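Local coordinates for protein D-isomer specific 2-hydroxyacid dehydrogenase NAD-binding (Xanthobacter autotrophicus, PDB 4XA8) that probably acts as an NAD(P)-dependent oxidoreductase of the D-isomer specific 2-hydroxyacid dehydrogenase family, and binds NADPH, at residues D121-E126 with I253-L258. Sequence-based numbering, arbitrary orientation.
Sequences DIPTFE and IAEATL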
loop_
_atom_site.group_PDB
_atom_site.type_symbol
_atom_site.label_atom_id
_atom_site.label_comp_id
_atom_site.label_asym_id
_atom_site.label_seq_id
_atom_site.Cartn_x
_atom_site.Cartn_y
_atom_site.Cartn_z
ATOM N N ASP A 121 0.910 -0.280 10.347
ATOM C CA ASP A 121 -0.219 -0.370 11.272
ATOM C C ASP A 121 -1.422 0.413 10.783
ATOM O O ASP A 121 -2.214 0.950 11.600
ATOM C CB ASP A 121 0.204 0.090 12.686
ATOM C CG ASP A 121 1.028 -0.973 13.415
ATOM O OD1 ASP A 121 0.624 -2.144 13.513
ATOM O OD2 ASP A 121 2.123 -0.650 13.873
ATOM N N ILE A 122 -1.615 0.450 9.458
ATOM C CA ILE A 122 -2.758 1.177 8.898
ATOM C C ILE A 122 -4.128 0.735 9.493
ATOM O O ILE A 122 -4.991 1.583 9.688
ATOM C CB ILE A 122 -2.737 1.156 7.352
ATOM C CG1 ILE A 122 -1.457 1.885 6.819
ATOM C CG2 ILE A 122 -3.974 1.751 6.732
ATOM C CD1 ILE A 122 -1.182 3.278 7.325
ATOM N N PRO A 123 -4.343 -0.572 9.763
ATOM C CA PRO A 123 -5.649 -0.968 10.335
ATOM C C PRO A 123 -5.989 -0.264 11.667
ATOM O O PRO A 123 -7.150 0.143 11.879
ATOM C CB PRO A 123 -5.532 -2.495 10.469
ATOM C CG PRO A 123 -4.550 -2.856 9.361
ATOM C CD PRO A 123 -3.554 -1.739 9.323
ATOM N N THR A 124 -4.968 -0.045 12.500
ATOM C CA THR A 124 -5.128 0.675 13.741
ATOM C C THR A 124 -5.492 2.154 13.502
ATOM O O THR A 124 -6.389 2.707 14.160
ATOM C CB THR A 124 -3.862 0.520 14.548
ATOM O OG1 THR A 124 -3.739 -0.857 14.836
ATOM C CG2 THR A 124 -3.891 1.341 15.818
ATOM N N PHE A 125 -4.784 2.790 12.589
ATOM C CA PHE A 125 -5.112 4.157 12.183
ATOM C C PHE A 125 -6.476 4.321 11.561
ATOM O O PHE A 125 -7.129 5.331 11.806
ATOM C CB PHE A 125 -4.002 4.753 11.307
ATOM C CG PHE A 125 -2.714 4.862 12.029
ATOM C CD1 PHE A 125 -2.558 5.771 13.086
ATOM C CD2 PHE A 125 -1.659 4.060 11.711
ATOM C CE1 PHE A 125 -1.342 5.854 13.773
ATOM C CE2 PHE A 125 -0.465 4.100 12.409
ATOM C CZ PHE A 125 -0.299 5.015 13.436
ATOM N N GLU A 126 -6.926 3.354 10.757
ATOM C CA GLU A 126 -8.242 3.409 10.122
ATOM C C GLU A 126 -9.296 3.400 11.228
ATOM O O GLU A 126 -10.278 4.156 11.146
ATOM C CB GLU A 126 -8.508 2.195 9.148
ATOM C CG GLU A 126 -7.778 2.205 7.826
ATOM C CD GLU A 126 -7.762 0.827 7.095
ATOM O OE1 GLU A 126 -8.618 -0.047 7.337
ATOM O OE2 GLU A 126 -6.848 0.591 6.284
ATOM N N ILE A 253 -3.338 -14.492 15.476
ATOM C CA ILE A 253 -3.071 -13.633 14.353
ATOM C C ILE A 253 -3.785 -12.371 14.717
ATOM O O ILE A 253 -4.989 -12.392 14.997
ATOM C CB ILE A 253 -3.593 -14.257 13.044
ATOM C CG1 ILE A 253 -2.724 -15.473 12.686
ATOM C CG2 ILE A 253 -3.503 -13.289 11.890
ATOM C CD1 ILE A 253 -3.175 -16.260 11.497
ATOM N N ALA A 254 -3.040 -11.264 14.694
ATOM C CA ALA A 254 -3.566 -9.963 15.073
ATOM C C ALA A 254 -4.447 -9.298 13.992
ATOM O O ALA A 254 -5.450 -8.584 14.307
ATOM C CB ALA A 254 -2.431 -9.040 15.463
ATOM N N GLU A 255 -4.066 -9.493 12.743
ATOM C CA GLU A 255 -4.765 -8.899 11.615
ATOM C C GLU A 255 -4.430 -9.614 10.326
ATOM O O GLU A 255 -3.428 -10.312 10.238
ATOM C CB GLU A 255 -4.484 -7.355 11.509
ATOM C CG GLU A 255 -3.071 -6.942 11.751
ATOM C CD GLU A 255 -2.830 -5.415 11.778
ATOM O OE1 GLU A 255 -2.115 -4.936 10.872
ATOM O OE2 GLU A 255 -3.323 -4.694 12.693
ATOM N N ALA A 256 -5.290 -9.454 9.322
ATOM C CA ALA A 256 -5.133 -10.136 8.086
ATOM C C ALA A 256 -5.699 -9.345 6.924
ATOM O O ALA A 256 -6.581 -8.458 7.089
ATOM C CB ALA A 256 -5.825 -11.511 8.151
ATOM N N THR A 257 -5.151 -9.685 5.755
ATOM C CA THR A 257 -5.584 -9.199 4.471
ATOM C C THR A 257 -5.732 -10.460 3.584
ATOM O O THR A 257 -4.767 -11.205 3.337
ATOM C CB THR A 257 -4.661 -8.120 3.832
ATOM O OG1 THR A 257 -4.515 -6.972 4.711
ATOM C CG2 THR A 257 -5.194 -7.680 2.498
ATOM N N LEU A 258 -6.967 -10.698 3.126
ATOM C CA LEU A 258 -7.334 -11.966 2.473
ATOM C C LEU A 258 -7.977 -11.622 1.142
ATOM O O LEU A 258 -8.987 -10.911 1.109
ATOM C CB LEU A 258 -8.295 -12.766 3.355
ATOM C CG LEU A 258 -7.816 -13.075 4.773
ATOM C CD1 LEU A 258 -8.977 -13.695 5.521
ATOM C CD2 LEU A 258 -6.578 -13.969 4.772
HETATM O O HOH W 1 -2.409 -2.096 13.031
#
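E255 lays its carboxylate against the ring of P123, at the start of helix 122-130: OE1 of E255 comes to 3.5 Å from CG of P123, and OE2 of E255 to 3.8 Å from CB of the same proline. The two side chains cross at about a right angle. Although chi1 (42°) tucks CG of E255 between its backbone N and carbonyl carbon, the chain is extended beyond it (chi2 -174°) and carries the acid across to the helix. No direct hydrogen bond joins the segments; one water does. It donates to OE2 of E255 at 2.8 Å and to OD1 of D121 at 3.1 Å, and accepts from OG1 of T124 at 2.6 Å, so three side chains fix its place. OD1 of D121 and OE1 of E255 lie 4.7 Å apart, and K229 salt-bridges both, which probably offsets the repulsion between the acids. H118 ties the same glutamate oxygen to the strand's next polar side chain, bonding E255 OE1 through ND1 and T257 OG1 through NE2. D121, with positive phi, is the C-prime residue of a Schellman motif ending helix 103-119, and the chain turns there directly into helix 122-130. The contact thus sets this helix-helix junction beside strand 253-258 of the Rossmann-type parallel sheet, between strands 228-232 and 278-280, while I122, F125 and E126 pack on the second subunit.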